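Local atomic coordinates of putative secreted protein (Pseudomonas aeruginosa, PDB entry 3NPD), a protein that is of unknown biochemical function but is probably a secreted, quorum-sensing-regulated virulence factor specific to Pseudomonas. Residues 24-27 with 33-36; 36-39 with 44-47; 53-58 with 100-105; 77-82 with 87-92. All coordinates share one frame; numbering follows the deposited sequence.

Interaction 1: 24-27 with 33-36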
loop_
_atom_site.group_PDB
_atom_site.type_symbol
_atom_site.label_atom_id
_atom_site.label_comp_id
_atom_site.label_asym_id
_atom_site.label_seq_id
_atom_site.Cartn_x
_atom_site.Cartn_y
_atom_site.Cartn_z
ATOM N N THR A 24 11.177 -7.585 5.278
ATOM C CA THR A 24 9.848 -7.669 5.898
ATOM C C THR A 24 9.554 -9.133 6.257
ATOM O O THR A 24 10.078 -10.054 5.587
ATOM C CB THR A 24 8.741 -7.102 4.988
ATOM O OG1 THR A 24 8.576 -7.928 3.848
ATOM C CG2 THR A 24 9.132 -5.661 4.616
ATOM N N PRO A 25 8.704 -9.355 7.263
ATOM C CA PRO A 25 8.063 -8.334 8.086
ATOM C C PRO A 25 8.998 -7.586 9.013
ATOM O O PRO A 25 9.987 -8.150 9.524
ATOM C CB PRO A 25 7.045 -9.119 8.898
ATOM C CG PRO A 25 7.679 -10.452 9.050
ATOM C CD PRO A 25 8.402 -10.707 7.749
ATOM N N ARG A 26 8.697 -6.301 9.207
ATOM C CA ARG A 26 9.439 -5.493 10.180
ATOM C C ARG A 26 8.523 -4.466 10.815
ATOM O O ARG A 26 7.558 -4.043 10.218
ATOM C CB ARG A 26 10.666 -4.836 9.557
ATOM C CG ARG A 26 10.416 -3.907 8.443
ATOM C CD ARG A 26 11.716 -3.192 7.987
ATOM N NE ARG A 26 11.444 -2.712 6.642
ATOM C CZ ARG A 26 12.086 -3.035 5.512
ATOM N NH1 ARG A 26 13.196 -3.774 5.501
ATOM N NH2 ARG A 26 11.636 -2.528 4.355
ATOM N N ALA A 27 8.864 -4.064 12.036
ATOM C CA ALA A 27 8.060 -3.104 12.766
ATOM C C ALA A 27 8.313 -1.695 12.228
ATOM O O ALA A 27 9.485 -1.252 12.095
ATOM C CB ALA A 27 8.333 -3.190 14.267
ATOM N N LEU A 33 3.187 -3.507 11.806
ATOM C CA LEU A 33 4.172 -4.324 11.079
ATOM C C LEU A 33 4.009 -4.085 9.588
ATOM O O LEU A 33 2.906 -4.209 9.041
ATOM C CB LEU A 33 4.048 -5.843 11.323
ATOM C CG LEU A 33 4.475 -6.553 12.573
ATOM C CD1 LEU A 33 4.193 -8.034 12.379
ATOM C CD2 LEU A 33 5.972 -6.297 12.839
ATOM N N ASP A 34 5.108 -3.729 8.954
ATOM C CA ASP A 34 5.183 -3.712 7.499
ATOM C C ASP A 34 5.375 -5.183 7.043
ATOM O O ASP A 34 6.439 -5.791 7.261
ATOM C CB ASP A 34 6.336 -2.814 7.055
ATOM C CG ASP A 34 6.452 -2.683 5.537
ATOM O OD1 ASP A 34 5.759 -3.384 4.752
ATOM O OD2 ASP A 34 7.305 -1.866 5.137
ATOM N N GLN A 35 4.386 -5.730 6.362
ATOM C CA GLN A 35 4.400 -7.146 5.922
ATOM C C GLN A 35 4.839 -7.315 4.486
ATOM O O GLN A 35 4.799 -8.426 3.972
ATOM C CB GLN A 35 3.039 -7.797 6.134
ATOM C CG GLN A 35 2.529 -7.665 7.539
ATOM C CD GLN A 35 1.127 -8.182 7.662
ATOM O OE1 GLN A 35 0.252 -7.788 6.907
ATOM N NE2 GLN A 35 0.898 -9.015 8.620
ATOM N N GLY A 36 5.289 -6.226 3.852
ATOM C CA GLY A 36 5.824 -6.288 2.491
ATOM C C GLY A 36 4.748 -6.036 1.464
ATOM O O GLY A 36 3.700 -5.457 1.767
HETATM O O HOH W 1 9.489 -0.658 6.528
#
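The guanidinium of Arg26 and the carboxylate of Asp34 are joined through a water across a beta hairpin of strands 26-27 and 32-40. One face of the guanidinium carries CG2 of Thr24, 3.9 Å above the plane and displaced toward the rim, while the water sits at its edge and in its plane. That water accepts from Arg26 NE and donates to Asp34 OD2, bridging two groups whose direct approach, Arg26 NH2 to Asp34 OD2 at 4.5 Å, is too long for a salt bridge. The charges are thus linked through solvent rather than by contact.

Arg26 and Asp34 form the hydrogen-bonded pair of the hairpin, with Arg26 N to Asp34 O at 3.0 Å and Asp34 N to Arg26 O at 2.8 Å. Beside it Ala27 and Leu33 make the non-hydrogen-bonded pair on the other face, where Leu33 CD2 leans over the backbone to Ala27 N.

Before the strand, a cis peptide precedes Pro25, whose CA-H points at Asp34 O (CA to O 3.1 Å). With CG anti to the backbone N (chi1 -177°), the Asp34 carboxylate can offer OD2 to the water and OD1, which Asn46 also uses, to Gly36 N at 3.0 Å, closing an Asx turn from 34° out of the carboxylate plane.

Interaction 2: 36-39 with 44-47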
loop_
_atom_site.group_PDB
_atom_site.type_symbol
_atom_site.label_atom_id
_atom_site.label_comp_id
_atom_site.label_asym_id
_atom_site.label_seq_id
_atom_site.Cartn_x
_atom_site.Cartn_y
_atom_site.Cartn_z
ATOM N N GLY A 36 5.289 -6.226 3.852
ATOM C CA GLY A 36 5.824 -6.288 2.491
ATOM C C GLY A 36 4.748 -6.036 1.464
ATOM O O GLY A 36 3.700 -5.457 1.767
ATOM N N TYR A 37 5.040 -6.455 0.236
ATOM C CA TYR A 37 4.282 -6.076 -0.937
ATOM C C TYR A 37 3.918 -7.224 -1.834
ATOM O O TYR A 37 4.670 -8.199 -1.939
ATOM C CB TYR A 37 5.129 -5.117 -1.780
ATOM C CG TYR A 37 5.492 -3.861 -1.045
ATOM C CD1 TYR A 37 6.528 -3.852 -0.122
ATOM C CD2 TYR A 37 4.841 -2.632 -1.332
ATOM C CE1 TYR A 37 6.856 -2.666 0.594
ATOM C CE2 TYR A 37 5.208 -1.446 -0.686
ATOM C CZ TYR A 37 6.197 -1.463 0.284
ATOM O OH TYR A 37 6.569 -0.299 0.947
ATOM N N THR A 38 2.745 -7.119 -2.446
ATOM C CA THR A 38 2.279 -8.012 -3.510
ATOM C C THR A 38 1.703 -7.148 -4.637
ATOM O O THR A 38 1.562 -5.923 -4.485
ATOM C CB THR A 38 1.237 -9.052 -3.049
ATOM O OG1 THR A 38 0.025 -8.381 -2.684
ATOM C CG2 THR A 38 1.744 -9.948 -1.887
ATOM N N VAL A 39 1.385 -7.780 -5.756
ATOM C CA VAL A 39 0.824 -7.092 -6.903
ATOM C C VAL A 39 -0.449 -7.825 -7.342
ATOM O O VAL A 39 -0.492 -9.082 -7.404
ATOM C CB VAL A 39 1.848 -7.041 -8.066
ATOM C CG1 VAL A 39 1.188 -6.458 -9.331
ATOM C CG2 VAL A 39 3.075 -6.196 -7.663
ATOM N N LEU A 44 0.101 -2.078 -6.749
ATOM C CA LEU A 44 1.196 -2.455 -5.845
ATOM C C LEU A 44 0.639 -2.300 -4.430
ATOM O O LEU A 44 0.304 -1.188 -4.018
ATOM C CB LEU A 44 2.407 -1.525 -6.047
ATOM C CG LEU A 44 3.602 -1.746 -5.119
ATOM C CD1 LEU A 44 4.162 -3.184 -5.274
ATOM C CD2 LEU A 44 4.703 -0.670 -5.347
ATOM N N ILE A 45 0.567 -3.384 -3.701
ATOM C CA ILE A 45 -0.130 -3.423 -2.419
ATOM C C ILE A 45 0.898 -3.605 -1.323
ATOM O O ILE A 45 1.642 -4.589 -1.345
ATOM C CB ILE A 45 -1.132 -4.593 -2.349
ATOM C CG1 ILE A 45 -2.160 -4.563 -3.456
ATOM C CG2 ILE A 45 -1.836 -4.645 -0.923
ATOM C CD1 ILE A 45 -2.843 -5.886 -3.735
ATOM N N ASN A 46 0.922 -2.698 -0.347
ATOM C CA ASN A 46 1.730 -2.818 0.840
ATOM C C ASN A 46 0.751 -3.335 1.876
ATOM O O ASN A 46 -0.281 -2.689 2.169
ATOM C CB ASN A 46 2.299 -1.425 1.217
ATOM C CG ASN A 46 3.349 -1.431 2.322
ATOM O OD1 ASN A 46 3.730 -0.352 2.783
ATOM N ND2 ASN A 46 3.796 -2.609 2.782
ATOM N N HIS A 47 1.048 -4.496 2.434
ATOM C CA HIS A 47 0.244 -5.087 3.473
ATOM C C HIS A 47 0.874 -4.716 4.804
ATOM O O HIS A 47 2.073 -4.899 4.981
ATOM C CB HIS A 47 0.282 -6.608 3.336
ATOM C CG HIS A 47 -0.201 -7.115 1.994
ATOM N ND1 HIS A 47 -1.503 -7.498 1.743
ATOM C CD2 HIS A 47 0.473 -7.315 0.843
ATOM C CE1 HIS A 47 -1.611 -7.893 0.486
ATOM N NE2 HIS A 47 -0.428 -7.792 -0.084
HETATM O O HOH W 2 4.790 1.976 1.235
#
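Gly36 O accepts two bonds from strand 43-50, one from His47 N at 2.9 Å and nearly in line with the carbonyl, the other from Asn46 ND2 at 3.0 Å. The second donor stands above the carbonyl plane, 50° out of it, although the oxygen lies close to the amide plane of Asn46. The same ND2 also donates to Asp34 OD1, so both of its hydrogens can be accounted for and the amide's rotation is fixed. Its other end is served as well: Asn46 OD1 accepts from a water that is also hydrogen-bonded to Tyr37 OH.

The amide lies over one face of the Tyr37 ring, the two planes only 11° apart in an offset stack with Asn46 CG 3.5 Å from Tyr37 CZ. Tyr37 CG stands beside its backbone N (chi1 -61°), which carries the ring across the neighbouring strand, over the Asn46 side chain; Leu44 CD1 packs near its inner end, 4.0 Å from Tyr37 CD2.

On the face of Thr38 and Ile45, Thr38 OG1 meets His47 NE2 at 2.7 Å, in the plane of the imidazole at its edge; either atom could donate. The backbones of Thr38 and Ile45 exchange two hydrogen bonds, the straighter being Ile45 N to Thr38 O. Alternating hydrogen-bonded and non-hydrogen-bonded pairs, here Thr38-Ile45 flanked by Tyr37-Asn46 and Val39-Leu44, mark antiparallel pairing, and the short link between strands 32-40 and 43-50 makes the pair a beta hairpin.

Interaction 3: 53-58 with 100-105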
loop_
_atom_site.group_PDB
_atom_site.type_symbol
_atom_site.label_atom_id
_atom_site.label_comp_id
_atom_site.label_asym_id
_atom_site.label_seq_id
_atom_site.Cartn_x
_atom_site.Cartn_y
_atom_site.Cartn_z
ATOM N N SER A 53 -5.669 -1.504 19.448
ATOM C CA SER A 53 -5.928 -0.124 19.901
ATOM C C SER A 53 -5.671 0.908 18.814
ATOM O O SER A 53 -6.496 1.809 18.619
ATOM C CB SER A 53 -5.173 0.230 21.189
ATOM O OG SER A 53 -5.774 -0.427 22.290
ATOM N N HIS A 54 -4.569 0.773 18.096
ATOM C CA HIS A 54 -4.279 1.661 16.992
ATOM C C HIS A 54 -5.270 1.441 15.825
ATOM O O HIS A 54 -5.615 2.378 15.137
ATOM C CB HIS A 54 -2.864 1.487 16.498
ATOM C CG HIS A 54 -2.425 2.559 15.541
ATOM N ND1 HIS A 54 -2.534 3.897 15.843
ATOM C CD2 HIS A 54 -1.912 2.501 14.295
ATOM C CE1 HIS A 54 -2.081 4.617 14.839
ATOM N NE2 HIS A 54 -1.700 3.794 13.885
ATOM N N ALA A 55 -5.705 0.204 15.608
ATOM C CA ALA A 55 -6.707 -0.080 14.577
ATOM C C ALA A 55 -7.988 0.748 14.836
ATOM O O ALA A 55 -8.617 1.250 13.897
ATOM C CB ALA A 55 -7.054 -1.594 14.546
ATOM N N GLU A 56 -8.369 0.849 16.109
ATOM C CA GLU A 56 -9.533 1.663 16.498
ATOM C C GLU A 56 -9.327 3.134 16.214
ATOM O O GLU A 56 -10.238 3.801 15.718
ATOM C CB GLU A 56 -9.932 1.426 17.940
ATOM C CG GLU A 56 -10.592 0.064 18.151
ATOM C CD GLU A 56 -12.007 -0.024 17.540
ATOM O OE1 GLU A 56 -12.166 -0.324 16.334
ATOM O OE2 GLU A 56 -12.981 0.167 18.303
ATOM N N ARG A 57 -8.136 3.655 16.513
ATOM C CA ARG A 57 -7.806 5.045 16.194
ATOM C C ARG A 57 -7.887 5.282 14.702
ATOM O O ARG A 57 -8.417 6.319 14.262
ATOM C CB ARG A 57 -6.407 5.426 16.691
ATOM C CG ARG A 57 -6.253 5.392 18.197
ATOM C CD ARG A 57 -5.080 6.263 18.698
ATOM N NE ARG A 57 -3.708 5.922 18.256
ATOM C CZ ARG A 57 -2.940 4.903 18.688
ATOM N NH1 ARG A 57 -3.387 3.969 19.518
ATOM N NH2 ARG A 57 -1.690 4.785 18.225
HETATM N N MSE A 58 -7.379 4.328 13.911
HETATM C CA MSE A 58 -7.496 4.407 12.450
HETATM C C MSE A 58 -8.931 4.436 11.953
HETATM O O MSE A 58 -9.289 5.287 11.157
HETATM C CB MSE A 58 -6.713 3.308 11.743
HETATM C CG MSE A 58 -5.258 3.498 11.936
HETATM SE SE MSE A 58 -4.187 2.120 11.117
HETATM C CE MSE A 58 -4.408 2.700 9.277
ATOM N N GLN A 100 -8.636 -9.211 10.400
ATOM C CA GLN A 100 -9.828 -8.494 9.916
ATOM C C GLN A 100 -9.401 -7.137 9.326
ATOM O O GLN A 100 -8.452 -6.515 9.844
ATOM C CB GLN A 100 -10.849 -8.310 11.037
ATOM C CG GLN A 100 -11.744 -9.526 11.233
ATOM C CD GLN A 100 -12.875 -9.539 10.233
ATOM O OE1 GLN A 100 -13.095 -10.528 9.535
ATOM N NE2 GLN A 100 -13.578 -8.420 10.129
ATOM N N PRO A 101 -10.065 -6.678 8.208
ATOM C CA PRO A 101 -9.662 -5.384 7.635
ATOM C C PRO A 101 -9.840 -4.241 8.611
ATOM O O PRO A 101 -10.762 -4.273 9.429
ATOM C CB PRO A 101 -10.595 -5.214 6.416
ATOM C CG PRO A 101 -10.859 -6.612 5.990
ATOM C CD PRO A 101 -11.072 -7.324 7.320
ATOM N N VAL A 102 -8.902 -3.308 8.561
ATOM C CA VAL A 102 -8.900 -2.100 9.312
ATOM C C VAL A 102 -9.132 -0.964 8.354
ATOM O O VAL A 102 -10.053 -0.176 8.559
ATOM C CB VAL A 102 -7.543 -1.892 10.069
ATOM C CG1 VAL A 102 -7.493 -0.536 10.759
ATOM C CG2 VAL A 102 -7.339 -3.057 11.097
ATOM N N ALA A 103 -8.278 -0.856 7.348
ATOM C CA ALA A 103 -8.411 0.179 6.346
ATOM C C ALA A 103 -7.779 -0.261 5.049
ATOM O O ALA A 103 -6.805 -0.969 5.053
ATOM C CB ALA A 103 -7.774 1.494 6.797
ATOM N N THR A 104 -8.322 0.202 3.939
ATOM C CA THR A 104 -7.755 -0.062 2.622
ATOM C C THR A 104 -7.790 1.260 1.850
ATOM O O THR A 104 -8.867 1.804 1.595
ATOM C CB THR A 104 -8.463 -1.202 1.866
ATOM O OG1 THR A 104 -8.633 -2.327 2.746
ATOM C CG2 THR A 104 -7.600 -1.664 0.673
ATOM N N GLU A 105 -6.622 1.736 1.451
ATOM C CA GLU A 105 -6.538 3.073 0.828
ATOM C C GLU A 105 -5.736 2.960 -0.475
ATOM O O GLU A 105 -4.575 2.514 -0.470
ATOM C CB GLU A 105 -5.862 4.075 1.785
ATOM C CG GLU A 105 -6.710 4.377 3.031
ATOM C CD GLU A 105 -8.131 4.923 2.740
ATOM O OE1 GLU A 105 -8.336 5.575 1.699
ATOM O OE2 GLU A 105 -9.046 4.771 3.601
#
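Val102 carries this contact, both of its methyls meeting Ala55 of helix 52-60. CG2 lies 3.8 Å from Ala55 CB, and CG1 also reaches Met58 CB, at 4.0 Å. CG1 is anti to the backbone N (chi1 174°), and this places it against the Ala55 backbone too, 3.8 Å from Ala55 O. The CA atoms of Ala55 and Val102 are 6.1 Å apart, consistent with the small alanine side chain.

The packing slackens toward Ala103. Met58, a selenomethionine, runs extended as far as SE and then bends (chi3 74°), and its CE methyl comes no nearer to Ala103 CB than 4.4 Å. No hydrogen bond crosses between the segments, and they bury only 153 Å² in total. On the outer side of the helix the exposed Glu56 and Arg57 stay well away from the strand, Glu56 pairing instead with Arg59 of its own helix. The apolar side continues inward, where Met58 also touches Phe93 and Val65.

The segment axes are 8.3 Å apart and inclined by 47°, an intermediate slant. Val102 and Ala103 both face Phe93 of strand 88-95, which marks a classic beta bulge; it turns both residues toward the helix. The whole is a helix laid over the edge strand 101-107 and its neighbour 88-95 in a mixed, mostly antiparallel sheet of an alpha+beta fold, with a bulge supplying its apolar contact points.

Interaction 4: 77-82 with 87-92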
loop_
_atom_site.group_PDB
_atom_site.type_symbol
_atom_site.label_atom_id
_atom_site.label_comp_id
_atom_site.label_asym_id
_atom_site.label_seq_id
_atom_site.Cartn_x
_atom_site.Cartn_y
_atom_site.Cartn_z
ATOM N N THR A 77 9.237 9.786 -4.621
ATOM C CA THR A 77 9.700 9.892 -6.014
ATOM C C THR A 77 9.495 8.613 -6.784
ATOM O O THR A 77 9.036 8.657 -7.916
ATOM C CB THR A 77 11.197 10.307 -6.091
ATOM O OG1 THR A 77 11.388 11.499 -5.349
ATOM C CG2 THR A 77 11.628 10.554 -7.529
ATOM N N GLY A 78 9.844 7.481 -6.170
ATOM C CA GLY A 78 9.680 6.176 -6.808
ATOM C C GLY A 78 8.219 5.798 -7.015
ATOM O O GLY A 78 7.872 5.249 -8.058
ATOM N N TYR A 79 7.364 6.082 -6.030
ATOM C CA TYR A 79 5.933 5.803 -6.220
ATOM C C TYR A 79 5.333 6.670 -7.299
ATOM O O TYR A 79 4.499 6.179 -8.075
ATOM C CB TYR A 79 5.127 5.880 -4.915
ATOM C CG TYR A 79 5.436 4.825 -3.876
ATOM C CD1 TYR A 79 6.145 3.642 -4.188
ATOM C CD2 TYR A 79 5.025 4.999 -2.544
ATOM C CE1 TYR A 79 6.420 2.671 -3.221
ATOM C CE2 TYR A 79 5.285 3.981 -1.552
ATOM C CZ TYR A 79 6.005 2.837 -1.926
ATOM O OH TYR A 79 6.311 1.843 -1.026
ATOM N N ARG A 80 5.748 7.938 -7.378
ATOM C CA ARG A 80 5.257 8.854 -8.391
ATOM C C ARG A 80 5.561 8.300 -9.803
ATOM O O ARG A 80 4.736 8.425 -10.696
ATOM C CB ARG A 80 5.860 10.236 -8.221
ATOM C CG ARG A 80 5.268 11.058 -7.060
ATOM C CD ARG A 80 5.980 12.432 -7.012
ATOM N NE ARG A 80 5.568 13.356 -8.079
ATOM C CZ ARG A 80 4.396 14.016 -8.161
ATOM N NH1 ARG A 80 3.419 13.857 -7.251
ATOM N NH2 ARG A 80 4.186 14.842 -9.192
ATOM N N GLN A 81 6.734 7.677 -9.968
ATOM C CA GLN A 81 7.096 7.053 -11.252
ATOM C C GLN A 81 6.127 5.926 -11.618
ATOM O O GLN A 81 5.840 5.723 -12.802
ATOM C CB GLN A 81 8.514 6.511 -11.244
ATOM C CG GLN A 81 9.546 7.567 -11.145
ATOM C CD GLN A 81 10.940 7.056 -10.849
ATOM O OE1 GLN A 81 11.183 5.862 -10.735
ATOM N NE2 GLN A 81 11.871 7.991 -10.713
ATOM N N LEU A 82 5.696 5.159 -10.606
ATOM C CA LEU A 82 4.749 4.089 -10.848
ATOM C C LEU A 82 3.356 4.631 -11.224
ATOM O O LEU A 82 2.726 4.165 -12.177
ATOM C CB LEU A 82 4.701 3.126 -9.645
ATOM C CG LEU A 82 6.049 2.512 -9.245
ATOM C CD1 LEU A 82 5.798 1.545 -8.075
ATOM C CD2 LEU A 82 6.754 1.790 -10.408
ATOM N N ALA A 87 -0.021 2.905 -12.556
ATOM C CA ALA A 87 -0.160 2.018 -11.360
ATOM C C ALA A 87 -1.055 2.668 -10.285
ATOM O O ALA A 87 -1.328 3.868 -10.316
ATOM C CB ALA A 87 1.197 1.621 -10.730
ATOM N N ILE A 88 -1.517 1.809 -9.380
ATOM C CA ILE A 88 -2.228 2.220 -8.181
ATOM C C ILE A 88 -1.389 1.725 -7.016
ATOM O O ILE A 88 -0.891 0.572 -7.044
ATOM C CB ILE A 88 -3.629 1.584 -8.133
ATOM C CG1 ILE A 88 -4.512 2.213 -9.193
ATOM C CG2 ILE A 88 -4.279 1.748 -6.721
ATOM C CD1 ILE A 88 -5.810 1.378 -9.467
ATOM N N LEU A 89 -1.158 2.610 -6.048
ATOM C CA LEU A 89 -0.545 2.259 -4.764
ATOM C C LEU A 89 -1.695 1.958 -3.805
ATOM O O LEU A 89 -2.542 2.796 -3.566
ATOM C CB LEU A 89 0.399 3.365 -4.235
ATOM C CG LEU A 89 1.885 3.038 -4.286
ATOM C CD1 LEU A 89 2.272 1.785 -3.421
ATOM C CD2 LEU A 89 2.260 2.926 -5.791
ATOM N N THR A 90 -1.674 0.774 -3.210
ATOM C CA THR A 90 -2.710 0.338 -2.286
ATOM C C THR A 90 -2.092 0.008 -0.934
ATOM O O THR A 90 -1.127 -0.754 -0.883
ATOM C CB THR A 90 -3.421 -0.907 -2.815
ATOM O OG1 THR A 90 -4.042 -0.547 -4.047
ATOM C CG2 THR A 90 -4.492 -1.446 -1.792
ATOM N N TYR A 91 -2.670 0.541 0.136
ATOM C CA TYR A 91 -2.303 0.187 1.510
ATOM C C TYR A 91 -3.417 -0.651 2.058
ATOM O O TYR A 91 -4.560 -0.195 2.139
ATOM C CB TYR A 91 -2.113 1.415 2.403
ATOM C CG TYR A 91 -0.867 2.071 2.029
ATOM C CD1 TYR A 91 0.342 1.641 2.595
ATOM C CD2 TYR A 91 -0.834 3.012 1.020
ATOM C CE1 TYR A 91 1.547 2.151 2.194
ATOM C CE2 TYR A 91 0.377 3.560 0.613
ATOM C CZ TYR A 91 1.570 3.133 1.220
ATOM O OH TYR A 91 2.786 3.658 0.853
ATOM N N SER A 92 -3.090 -1.878 2.466
ATOM C CA SER A 92 -4.043 -2.799 3.078
ATOM C C SER A 92 -3.618 -3.062 4.504
ATOM O O SER A 92 -2.634 -3.766 4.762
ATOM C CB SER A 92 -4.164 -4.090 2.247
ATOM O OG SER A 92 -4.956 -5.054 2.913
HETATM O O HOH W 2 4.790 1.976 1.235
#
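Helix 77-83 runs past strand 88-95 with the segment axes 8.9 Å apart and their directions 124° from each other, and the backbones join where the chain turns from one to the other: Ala87 N donates to Leu82 O at 3.0 Å, from above the carbonyl plane (36° out of it). At this joint Ala87 CB rests 4.0 Å from Leu82 CB.

Farther from the turn the meeting is between side chains. Leu89 lies on the face of the Tyr79 ring, the two side chains crossing at about a right angle. Its CD1 methyl stands 4.0 Å from the ring centroid and 6° off the normal, a well-centred CH-pi contact, while Leu89 CG touches the inner end of the ring at Tyr79 CG. Leu82, one turn on from Tyr79, comes to Leu89 less closely, Leu82 CD1 to Leu89 CD2 at 4.4 Å, and its other neighbours include Leu13 and Val16 of helix 4-21.

Tyr91 approaches from the strand, its OH 3.5 Å from Tyr79 CE2, oblique to that ring. A single water spans the two hydroxyls, 2.7 Å from Tyr79 OH and 2.6 Å from Tyr91 OH.

The contact is therefore mainly apolar, its tyrosine hydroxyls turned to a shared water that also serves the neighbouring contact of 36-39 with 44-47. This implies a division of labour: the water gives the tyrosine hydroxyls a polar partner beside the apolar contacts of Leu89, Leu82 and Ala87.

All four contacts belong to one mixed sheet, ordered 26-27, 32-40, 43-50, 88-95, 101-107. Interactions 1 and 2 share Gly36 and strand 32-40, their centres about 11 Å apart, and build successive hairpins. Interaction 4 follows about 10 Å from interaction 2; Leu44 N and Asn46 N bond to Ile88 O and Thr90 O across neighbouring parallel strands, and one water serves both contacts. Interaction 3, whose centre is about 20 Å from that of interaction 4, encloses it along the chain and returns on the last strand, with Glu105 O bonded to Tyr91 N. Antiparallel pairing of chain neighbours thus builds the sheet on either side of the parallel join, and helices 52-60 and 77-83 pack on it.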